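Local atomic coordinates of uncharacterized protein YppE (Bacillus subtilis, PDB entry 2IM8), a protein that is of unknown function and folds, as a member of the DUF1798 family, into a compact bundle of four long helices. Residues T5-T10 / A112-I117; E11-V16 / E49-W54; E73-V78 / L107-A112. One frame throughout, in Å; residues are numbered along the deposited sequence.

Interaction 1 (T5-T10 / A112-I117). With PO4 (phosphate ion), chain C.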
loop_
_atom_site.group_PDB
_atom_site.type_symbol
_atom_site.label_atom_id
_atom_site.label_comp_id
_atom_site.label_asym_id
_atom_site.label_seq_id
_atom_site.Cartn_x
_atom_site.Cartn_y
_atom_site.Cartn_z
ATOM N N THR A 5 14.037 3.545 6.607
ATOM C CA THR A 5 13.684 3.383 5.198
ATOM C C THR A 5 12.319 2.709 5.072
ATOM O O THR A 5 11.473 3.113 4.264
ATOM C CB THR A 5 14.728 2.512 4.477
ATOM O OG1 THR A 5 16.026 3.088 4.657
ATOM C CG2 THR A 5 14.419 2.408 3.002
ATOM N N LEU A 6 12.114 1.674 5.879
ATOM C CA LEU A 6 10.857 0.937 5.860
ATOM C C LEU A 6 9.723 1.891 6.205
ATOM O O LEU A 6 8.700 1.934 5.527
ATOM C CB LEU A 6 10.894 -0.195 6.886
ATOM C CG LEU A 6 10.587 -1.627 6.443
ATOM C CD1 LEU A 6 10.539 -2.521 7.685
ATOM C CD2 LEU A 6 9.260 -1.695 5.683
ATOM N N LEU A 7 9.919 2.648 7.279
ATOM C CA LEU A 7 8.932 3.606 7.753
ATOM C C LEU A 7 8.563 4.620 6.661
ATOM O O LEU A 7 7.380 4.910 6.440
ATOM C CB LEU A 7 9.480 4.332 8.988
ATOM C CG LEU A 7 8.549 5.363 9.625
ATOM C CD1 LEU A 7 7.366 4.647 10.268
ATOM C CD2 LEU A 7 9.319 6.181 10.666
ATOM N N GLU A 8 9.567 5.162 5.978
ATOM C CA GLU A 8 9.295 6.126 4.914
ATOM C C GLU A 8 8.487 5.449 3.821
ATOM O O GLU A 8 7.517 6.015 3.320
ATOM C CB GLU A 8 10.596 6.667 4.318
ATOM C CG GLU A 8 11.465 7.415 5.306
ATOM C CD GLU A 8 12.664 8.062 4.640
ATOM O OE1 GLU A 8 13.439 7.335 3.981
ATOM O OE2 GLU A 8 12.825 9.297 4.774
HETATM N N MSE A 9 8.890 4.237 3.450
HETATM C CA MSE A 9 8.173 3.507 2.410
HETATM C C MSE A 9 6.747 3.219 2.862
HETATM O O MSE A 9 5.820 3.228 2.062
HETATM C CB MSE A 9 8.895 2.203 2.079
HETATM C CG MSE A 9 10.197 2.406 1.337
HETATM SE SE MSE A 9 10.956 0.708 0.869
HETATM C CE MSE A 9 12.399 1.335 -0.263
ATOM N N THR A 10 6.580 2.959 4.152
ATOM C CA THR A 10 5.256 2.689 4.699
ATOM C C THR A 10 4.369 3.935 4.564
ATOM O O THR A 10 3.216 3.842 4.143
ATOM C CB THR A 10 5.344 2.307 6.184
ATOM O OG1 THR A 10 6.144 1.130 6.322
ATOM C CG2 THR A 10 3.947 2.042 6.759
ATOM N N ALA A 112 -0.107 -1.186 10.959
ATOM C CA ALA A 112 0.421 -2.189 11.888
ATOM C C ALA A 112 1.950 -2.205 11.834
ATOM O O ALA A 112 2.623 -2.194 12.865
ATOM C CB ALA A 112 -0.124 -3.561 11.533
ATOM N N VAL A 113 2.498 -2.239 10.626
ATOM C CA VAL A 113 3.945 -2.240 10.448
ATOM C C VAL A 113 4.504 -0.957 11.054
ATOM O O VAL A 113 5.527 -0.975 11.742
ATOM C CB VAL A 113 4.314 -2.345 8.938
ATOM C CG1 VAL A 113 5.823 -2.249 8.738
ATOM C CG2 VAL A 113 3.816 -3.668 8.392
ATOM N N LYS A 114 3.817 0.156 10.812
ATOM C CA LYS A 114 4.232 1.444 11.359
ATOM C C LYS A 114 4.258 1.371 12.885
ATOM O O LYS A 114 5.205 1.844 13.524
ATOM C CB LYS A 114 3.262 2.541 10.919
ATOM C CG LYS A 114 3.561 3.915 11.506
ATOM C CD LYS A 114 2.510 4.935 11.059
ATOM C CE LYS A 114 2.788 6.325 11.615
ATOM N NZ LYS A 114 1.774 7.312 11.128
ATOM N N ASP A 115 3.211 0.789 13.467
ATOM C CA ASP A 115 3.139 0.657 14.919
ATOM C C ASP A 115 4.302 -0.185 15.456
ATOM O O ASP A 115 4.910 0.186 16.456
ATOM C CB ASP A 115 1.818 0.015 15.363
ATOM C CG ASP A 115 0.595 0.887 15.078
ATOM O OD1 ASP A 115 0.744 2.096 14.799
ATOM O OD2 ASP A 115 -0.531 0.347 15.153
ATOM N N GLU A 116 4.601 -1.312 14.808
ATOM C CA GLU A 116 5.701 -2.180 15.248
ATOM C C GLU A 116 7.024 -1.421 15.213
ATOM O O GLU A 116 7.806 -1.468 16.161
ATOM C CB GLU A 116 5.821 -3.425 14.357
ATOM C CG GLU A 116 4.722 -4.478 14.515
ATOM C CD GLU A 116 4.703 -5.156 15.887
ATOM O OE1 GLU A 116 5.780 -5.554 16.388
ATOM O OE2 GLU A 116 3.601 -5.310 16.457
ATOM N N ILE A 117 7.271 -0.724 14.112
ATOM C CA ILE A 117 8.497 0.045 13.972
ATOM C C ILE A 117 8.661 1.030 15.131
ATOM O O ILE A 117 9.674 1.006 15.832
ATOM C CB ILE A 117 8.513 0.823 12.648
ATOM C CG1 ILE A 117 8.583 -0.160 11.474
ATOM C CG2 ILE A 117 9.684 1.794 12.636
ATOM C CD1 ILE A 117 8.545 0.496 10.106
HETATM P P PO4 C . 0.460 6.491 14.869
HETATM O O1 PO4 C . 1.419 7.625 14.979
HETATM O O2 PO4 C . -0.800 6.834 15.592
HETATM O O3 PO4 C . 1.062 5.272 15.471
HETATM O O4 PO4 C . 0.157 6.235 13.439
#
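Val113 opens the contact on the side of helix 96-121, its CG1 lying 4.2 Å from Thr10 OG1 as the two branched side chains cross obliquely. That hydroxyl hydrogen-bonds to Leu6 O at 2.8 Å, one turn back on its own helix, standing 48° out of the carbonyl plane. Leu6 O takes the Thr10 backbone N as well, so two donors share one carbonyl. One residue on, Lys114 touches residues 5-10 with the root of its chain, CG reaching Leu7 CD1 at 4.1 Å and CB facing Thr10 CG2. Beyond CG the lysine is fully extended and carries NZ past residues 5-10 to a salt bridge with Glu11, the next residue of helix 3-29, and to phosphate O4 at 3.0 Å; the phosphate probably comes from the crystallisation liquor. Ile117 completes the row. Its chain extends onward at chi2 (177°), and CD1 at the tip presses on the backbone of helix 3-29, 3.8 Å from Leu7 N and 4.0 Å from Leu6 CB. The first and last helices of the bundle, antiparallel here at 151°, therefore meet through methyl and methylene groups with no direct hydrogen bond between the segments, while the lysine end adds a salt bridge between the same two helices just beyond residues 5-10 and the buried threonine hydroxyl is satisfied by a carbonyl and an indole.

Interaction 2 (E11-V16 / E49-W54)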
loop_
_atom_site.group_PDB
_atom_site.type_symbol
_atom_site.label_atom_id
_atom_site.label_comp_id
_atom_site.label_asym_id
_atom_site.label_seq_id
_atom_site.Cartn_x
_atom_site.Cartn_y
_atom_site.Cartn_z
ATOM N N GLU A 11 4.906 5.099 4.927
ATOM C CA GLU A 11 4.130 6.330 4.850
ATOM C C GLU A 11 3.836 6.704 3.405
ATOM O O GLU A 11 2.785 7.270 3.109
ATOM C CB GLU A 11 4.854 7.472 5.572
ATOM C CG GLU A 11 4.864 7.324 7.102
ATOM C CD GLU A 11 3.591 7.836 7.796
ATOM O OE1 GLU A 11 2.492 7.792 7.200
ATOM O OE2 GLU A 11 3.694 8.279 8.965
ATOM N N GLN A 12 4.763 6.371 2.509
ATOM C CA GLN A 12 4.597 6.649 1.083
ATOM C C GLN A 12 3.418 5.827 0.555
ATOM O O GLN A 12 2.563 6.347 -0.157
ATOM C CB GLN A 12 5.875 6.270 0.322
ATOM C CG GLN A 12 6.076 7.013 -0.986
ATOM C CD GLN A 12 7.421 6.720 -1.630
ATOM O OE1 GLN A 12 8.468 6.740 -0.968
ATOM N NE2 GLN A 12 7.402 6.463 -2.932
HETATM N N MSE A 13 3.370 4.545 0.905
HETATM C CA MSE A 13 2.276 3.682 0.461
HETATM C C MSE A 13 0.936 4.126 1.044
HETATM O O MSE A 13 -0.097 4.055 0.380
HETATM C CB MSE A 13 2.554 2.226 0.840
HETATM C CG MSE A 13 3.664 1.596 -0.001
HETATM SE SE MSE A 13 4.161 -0.179 0.585
HETATM C CE MSE A 13 2.594 -1.138 -0.005
ATOM N N ILE A 14 0.948 4.591 2.287
ATOM C CA ILE A 14 -0.285 5.055 2.916
ATOM C C ILE A 14 -0.825 6.230 2.118
ATOM O O ILE A 14 -2.019 6.310 1.824
ATOM C CB ILE A 14 -0.039 5.490 4.384
ATOM C CG1 ILE A 14 0.287 4.261 5.226
ATOM C CG2 ILE A 14 -1.273 6.230 4.954
ATOM C CD1 ILE A 14 0.745 4.595 6.648
ATOM N N GLU A 15 0.065 7.141 1.752
ATOM C CA GLU A 15 -0.350 8.301 0.982
ATOM C C GLU A 15 -0.848 7.872 -0.407
ATOM O O GLU A 15 -1.872 8.360 -0.884
ATOM C CB GLU A 15 0.810 9.305 0.861
ATOM C CG GLU A 15 0.401 10.607 0.175
ATOM C CD GLU A 15 1.520 11.652 0.095
ATOM O OE1 GLU A 15 2.503 11.559 0.869
ATOM O OE2 GLU A 15 1.396 12.584 -0.743
ATOM N N VAL A 16 -0.127 6.961 -1.052
ATOM C CA VAL A 16 -0.539 6.461 -2.369
ATOM C C VAL A 16 -1.953 5.897 -2.260
ATOM O O VAL A 16 -2.802 6.141 -3.117
ATOM C CB VAL A 16 0.394 5.329 -2.861
ATOM C CG1 VAL A 16 -0.233 4.613 -4.068
ATOM C CG2 VAL A 16 1.752 5.899 -3.220
ATOM N N GLU A 49 7.330 -1.468 -7.638
ATOM C CA GLU A 49 8.692 -1.450 -7.099
ATOM C C GLU A 49 8.669 -1.088 -5.628
ATOM O O GLU A 49 9.354 -1.706 -4.813
ATOM C CB GLU A 49 9.565 -0.433 -7.835
ATOM C CG GLU A 49 9.839 -0.756 -9.287
ATOM C CD GLU A 49 10.669 0.325 -9.966
ATOM O OE1 GLU A 49 11.792 0.609 -9.485
ATOM O OE2 GLU A 49 10.197 0.892 -10.977
ATOM N N LEU A 50 7.887 -0.069 -5.293
ATOM C CA LEU A 50 7.758 0.379 -3.913
ATOM C C LEU A 50 7.238 -0.756 -3.018
ATOM O O LEU A 50 7.821 -1.043 -1.978
ATOM C CB LEU A 50 6.806 1.576 -3.848
ATOM C CG LEU A 50 6.382 2.132 -2.484
ATOM C CD1 LEU A 50 7.599 2.408 -1.627
ATOM C CD2 LEU A 50 5.567 3.412 -2.699
ATOM N N ALA A 51 6.150 -1.398 -3.437
ATOM C CA ALA A 51 5.540 -2.480 -2.669
ATOM C C ALA A 51 6.488 -3.652 -2.431
ATOM O O ALA A 51 6.507 -4.223 -1.341
ATOM C CB ALA A 51 4.265 -2.976 -3.368
ATOM N N ALA A 52 7.271 -4.004 -3.447
ATOM C CA ALA A 52 8.216 -5.119 -3.344
ATOM C C ALA A 52 9.331 -4.839 -2.337
ATOM O O ALA A 52 9.653 -5.684 -1.500
ATOM C CB ALA A 52 8.811 -5.430 -4.728
ATOM N N ARG A 53 9.917 -3.648 -2.414
ATOM C CA ARG A 53 10.992 -3.263 -1.501
ATOM C C ARG A 53 10.471 -3.150 -0.070
ATOM O O ARG A 53 11.176 -3.474 0.885
ATOM C CB ARG A 53 11.589 -1.926 -1.942
ATOM C CG ARG A 53 12.147 -1.968 -3.355
ATOM C CD ARG A 53 12.474 -0.590 -3.879
ATOM N NE ARG A 53 12.795 -0.643 -5.302
ATOM C CZ ARG A 53 13.052 0.421 -6.056
ATOM N NH1 ARG A 53 13.026 1.636 -5.522
ATOM N NH2 ARG A 53 13.333 0.270 -7.348
ATOM N N TRP A 54 9.234 -2.683 0.067
ATOM C CA TRP A 54 8.611 -2.535 1.376
ATOM C C TRP A 54 8.424 -3.914 2.002
ATOM O O TRP A 54 8.815 -4.139 3.141
ATOM C CB TRP A 54 7.250 -1.847 1.242
ATOM C CG TRP A 54 6.514 -1.759 2.528
ATOM C CD1 TRP A 54 6.697 -0.838 3.524
ATOM C CD2 TRP A 54 5.485 -2.644 2.980
ATOM N NE1 TRP A 54 5.840 -1.098 4.567
ATOM C CE2 TRP A 54 5.087 -2.203 4.259
ATOM C CE3 TRP A 54 4.861 -3.773 2.427
ATOM C CZ2 TRP A 54 4.088 -2.849 4.998
ATOM C CZ3 TRP A 54 3.870 -4.419 3.158
ATOM C CH2 TRP A 54 3.493 -3.954 4.432
#
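Residues 11-16 and 49-54 run roughly antiparallel, their short axes 10.7 Å apart at an angle of 141°, with Met13, a selenomethionine, and Ala51 as the nearest CA pair. Met13 touches three of the facing residues. Its CG is anti to the carbonyl carbon and packs 3.7 Å from Leu50 CG, the two side chains sliding past each other in opposite directions. Further out the selenium sits over one face of the Trp54 indole, 3.8 Å from the centroid of the five-membered ring and displaced toward the rim; its nearest ring atom is CG, at 3.4 Å. This is a Met-aromatic contact, with the selenomethionine chain crossing the tryptophan at about a right angle. A bend at chi3 (72°) then turns the terminal CE, which comes within 4.2 Å of Ala51 CB. The pair belongs to the core of an antiparallel four-helix bundle, in which helices 3-29 and 36-64 are consecutive and helices 72-91 and 96-121 close over them: Val78 and Leu110 reach Met13, while Ile75, Leu110 and Val113 touch the tryptophan. The indole N-H of Trp54 is also engaged, NE1 hydrogen-bonding to Thr10 OG1, which helps fix the rotation of the ring. Toward the surface, Gln12 lays its extended chain across Leu50 CD2, to which the amide NE2 comes within 3.6 Å; this is van der Waals contact rather than a polar bond. Leu50 is thereby held between the glutamine chain and Met13 CG, its CD2 touching both.

Interaction 3 (E73-V78 / L107-A112)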
loop_
_atom_site.group_PDB
_atom_site.type_symbol
_atom_site.label_atom_id
_atom_site.label_comp_id
_atom_site.label_asym_id
_atom_site.label_seq_id
_atom_site.Cartn_x
_atom_site.Cartn_y
_atom_site.Cartn_z
ATOM N N GLU A 73 2.027 -13.711 6.495
ATOM C CA GLU A 73 0.892 -13.761 5.575
ATOM C C GLU A 73 0.276 -12.387 5.346
ATOM O O GLU A 73 -0.139 -12.049 4.240
ATOM C CB GLU A 73 -0.185 -14.711 6.103
ATOM C CG GLU A 73 0.283 -16.136 6.283
ATOM C CD GLU A 73 1.002 -16.366 7.599
ATOM O OE1 GLU A 73 1.260 -15.385 8.339
ATOM O OE2 GLU A 73 1.308 -17.539 7.888
ATOM N N GLN A 74 0.214 -11.607 6.414
ATOM C CA GLN A 74 -0.349 -10.268 6.374
ATOM C C GLN A 74 0.498 -9.396 5.443
ATOM O O GLN A 74 -0.030 -8.699 4.578
ATOM C CB GLN A 74 -0.358 -9.724 7.800
ATOM C CG GLN A 74 -0.958 -8.370 8.034
ATOM C CD GLN A 74 -1.009 -8.075 9.523
ATOM O OE1 GLN A 74 -0.104 -8.461 10.271
ATOM N NE2 GLN A 74 -2.060 -7.395 9.963
ATOM N N ILE A 75 1.812 -9.462 5.610
ATOM C CA ILE A 75 2.713 -8.673 4.780
ATOM C C ILE A 75 2.580 -9.079 3.320
ATOM O O ILE A 75 2.413 -8.229 2.448
ATOM C CB ILE A 75 4.186 -8.841 5.223
ATOM C CG1 ILE A 75 4.382 -8.237 6.621
ATOM C CG2 ILE A 75 5.115 -8.143 4.229
ATOM C CD1 ILE A 75 4.034 -6.758 6.694
ATOM N N GLU A 76 2.633 -10.382 3.066
ATOM C CA GLU A 76 2.532 -10.910 1.705
ATOM C C GLU A 76 1.250 -10.528 0.952
ATOM O O GLU A 76 1.273 -10.351 -0.268
ATOM C CB GLU A 76 2.684 -12.437 1.735
ATOM C CG GLU A 76 4.040 -12.906 2.256
ATOM C CD GLU A 76 4.163 -14.426 2.312
ATOM O OE1 GLU A 76 3.281 -15.082 2.911
ATOM O OE2 GLU A 76 5.148 -14.962 1.762
ATOM N N ALA A 77 0.141 -10.378 1.670
ATOM C CA ALA A 77 -1.136 -10.033 1.043
ATOM C C ALA A 77 -1.251 -8.596 0.507
ATOM O O ALA A 77 -2.078 -8.322 -0.368
ATOM C CB ALA A 77 -2.271 -10.296 2.023
ATOM N N VAL A 78 -0.436 -7.689 1.038
ATOM C CA VAL A 78 -0.463 -6.278 0.640
ATOM C C VAL A 78 -0.253 -6.020 -0.858
ATOM O O VAL A 78 -1.021 -5.288 -1.491
ATOM C CB VAL A 78 0.601 -5.477 1.441
ATOM C CG1 VAL A 78 0.650 -4.019 0.958
ATOM C CG2 VAL A 78 0.259 -5.528 2.939
ATOM N N LEU A 107 -4.328 -0.409 4.229
ATOM C CA LEU A 107 -4.061 0.612 5.229
ATOM C C LEU A 107 -3.795 0.039 6.618
ATOM O O LEU A 107 -2.867 0.482 7.288
ATOM C CB LEU A 107 -5.218 1.622 5.282
ATOM C CG LEU A 107 -5.255 2.607 4.098
ATOM C CD1 LEU A 107 -6.510 3.457 4.167
ATOM C CD2 LEU A 107 -3.996 3.494 4.114
ATOM N N TYR A 108 -4.595 -0.938 7.044
ATOM C CA TYR A 108 -4.395 -1.518 8.372
ATOM C C TYR A 108 -3.044 -2.199 8.500
ATOM O O TYR A 108 -2.335 -2.009 9.489
ATOM C CB TYR A 108 -5.494 -2.525 8.736
ATOM C CG TYR A 108 -5.154 -3.239 10.025
ATOM C CD1 TYR A 108 -5.098 -2.541 11.229
ATOM C CD2 TYR A 108 -4.769 -4.577 10.026
ATOM C CE1 TYR A 108 -4.658 -3.144 12.397
ATOM C CE2 TYR A 108 -4.326 -5.199 11.196
ATOM C CZ TYR A 108 -4.268 -4.474 12.375
ATOM O OH TYR A 108 -3.780 -5.052 13.524
ATOM N N THR A 109 -2.678 -3.008 7.512
ATOM C CA THR A 109 -1.388 -3.673 7.590
ATOM C C THR A 109 -0.276 -2.628 7.610
ATOM O O THR A 109 0.692 -2.769 8.359
ATOM C CB THR A 109 -1.173 -4.648 6.413
ATOM O OG1 THR A 109 -2.177 -5.667 6.458
ATOM C CG2 THR A 109 0.221 -5.298 6.497
ATOM N N LEU A 110 -0.422 -1.572 6.808
ATOM C CA LEU A 110 0.585 -0.515 6.768
ATOM C C LEU A 110 0.696 0.147 8.144
ATOM O O LEU A 110 1.790 0.381 8.652
ATOM C CB LEU A 110 0.233 0.531 5.698
ATOM C CG LEU A 110 0.381 0.019 4.255
ATOM C CD1 LEU A 110 -0.080 1.069 3.249
ATOM C CD2 LEU A 110 1.840 -0.372 4.026
ATOM N N HIS A 111 -0.444 0.449 8.749
ATOM C CA HIS A 111 -0.438 1.057 10.069
ATOM C C HIS A 111 0.152 0.112 11.104
ATOM O O HIS A 111 0.838 0.560 12.017
ATOM C CB HIS A 111 -1.852 1.470 10.465
ATOM C CG HIS A 111 -2.341 2.675 9.724
ATOM N ND1 HIS A 111 -3.651 2.832 9.329
ATOM C CD2 HIS A 111 -1.684 3.776 9.289
ATOM C CE1 HIS A 111 -3.780 3.976 8.680
ATOM N NE2 HIS A 111 -2.600 4.569 8.642
ATOM N N ALA A 112 -0.107 -1.186 10.959
ATOM C CA ALA A 112 0.421 -2.189 11.888
ATOM C C ALA A 112 1.950 -2.205 11.834
ATOM O O ALA A 112 2.623 -2.194 12.865
ATOM C CB ALA A 112 -0.124 -3.561 11.533
HETATM O O HOH W 1 -2.614 -7.481 4.446
HETATM O O HOH W 2 -2.254 -7.065 12.801
#
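Gln74 and Thr109 slide past each other in opposite directions, each directed at the facing helix. Glutamine CG lies 3.4 Å from Thr109 OG1 and almost as near to CG2, so the methylene rests against both branches of the threonine. Because CG is anti to the backbone N (chi1 -177°) and the chain stays extended, the amide passes on to Tyr108; the two side chains cross at about a right angle, their amide and ring planes 43° apart. There NE2 approaches ring atom CE2 to 3.4 Å. NE2 also donates to a water at 2.9 Å that is hydrogen-bonded to Tyr108 OH, while OE1 accepts from the backbone N of His71. Helices 72-91 and 96-121 are the second hairpin of the four-helix bundle, antiparallel but opened to 128° at this point. A second water lies between the helices, donating to Gln74 O and hydrogen-bonded to Thr109 OG1 at 2.7 Å. An alanine at Gln74 would probably cost the water on Tyr108 OH its bond to the glutamine, take this acceptor from the His71 N-H, and open a gap beside Thr109. On the inner side, Thr109 CG2 meets Val78 CG2 at 3.6 Å, their side chains crossing at a slant, and Ile75 CD1 approaches the same methyl at 4.1 Å. Val78 also reaches Trp54 of helix 36-64.

From the N terminus, helix 3-29 supplies the first segments of interactions 1 and 2 in succession. Interaction 2 closes first, joining that helix to its neighbour 36-64 across the first connection. Interaction 3 follows in series, closing the hairpin of helices 72-91 and 96-121. Interaction 1 spans both, bringing the last helix back beside the first, so the two shorter loops lie within its long one and none cross. Ala112 belongs to both 1 and 3. Trp54 of interaction 2 is the common neighbour, touching residues of both other interactions. The Lys114-Glu11 salt bridge further joins interactions 1 and 2.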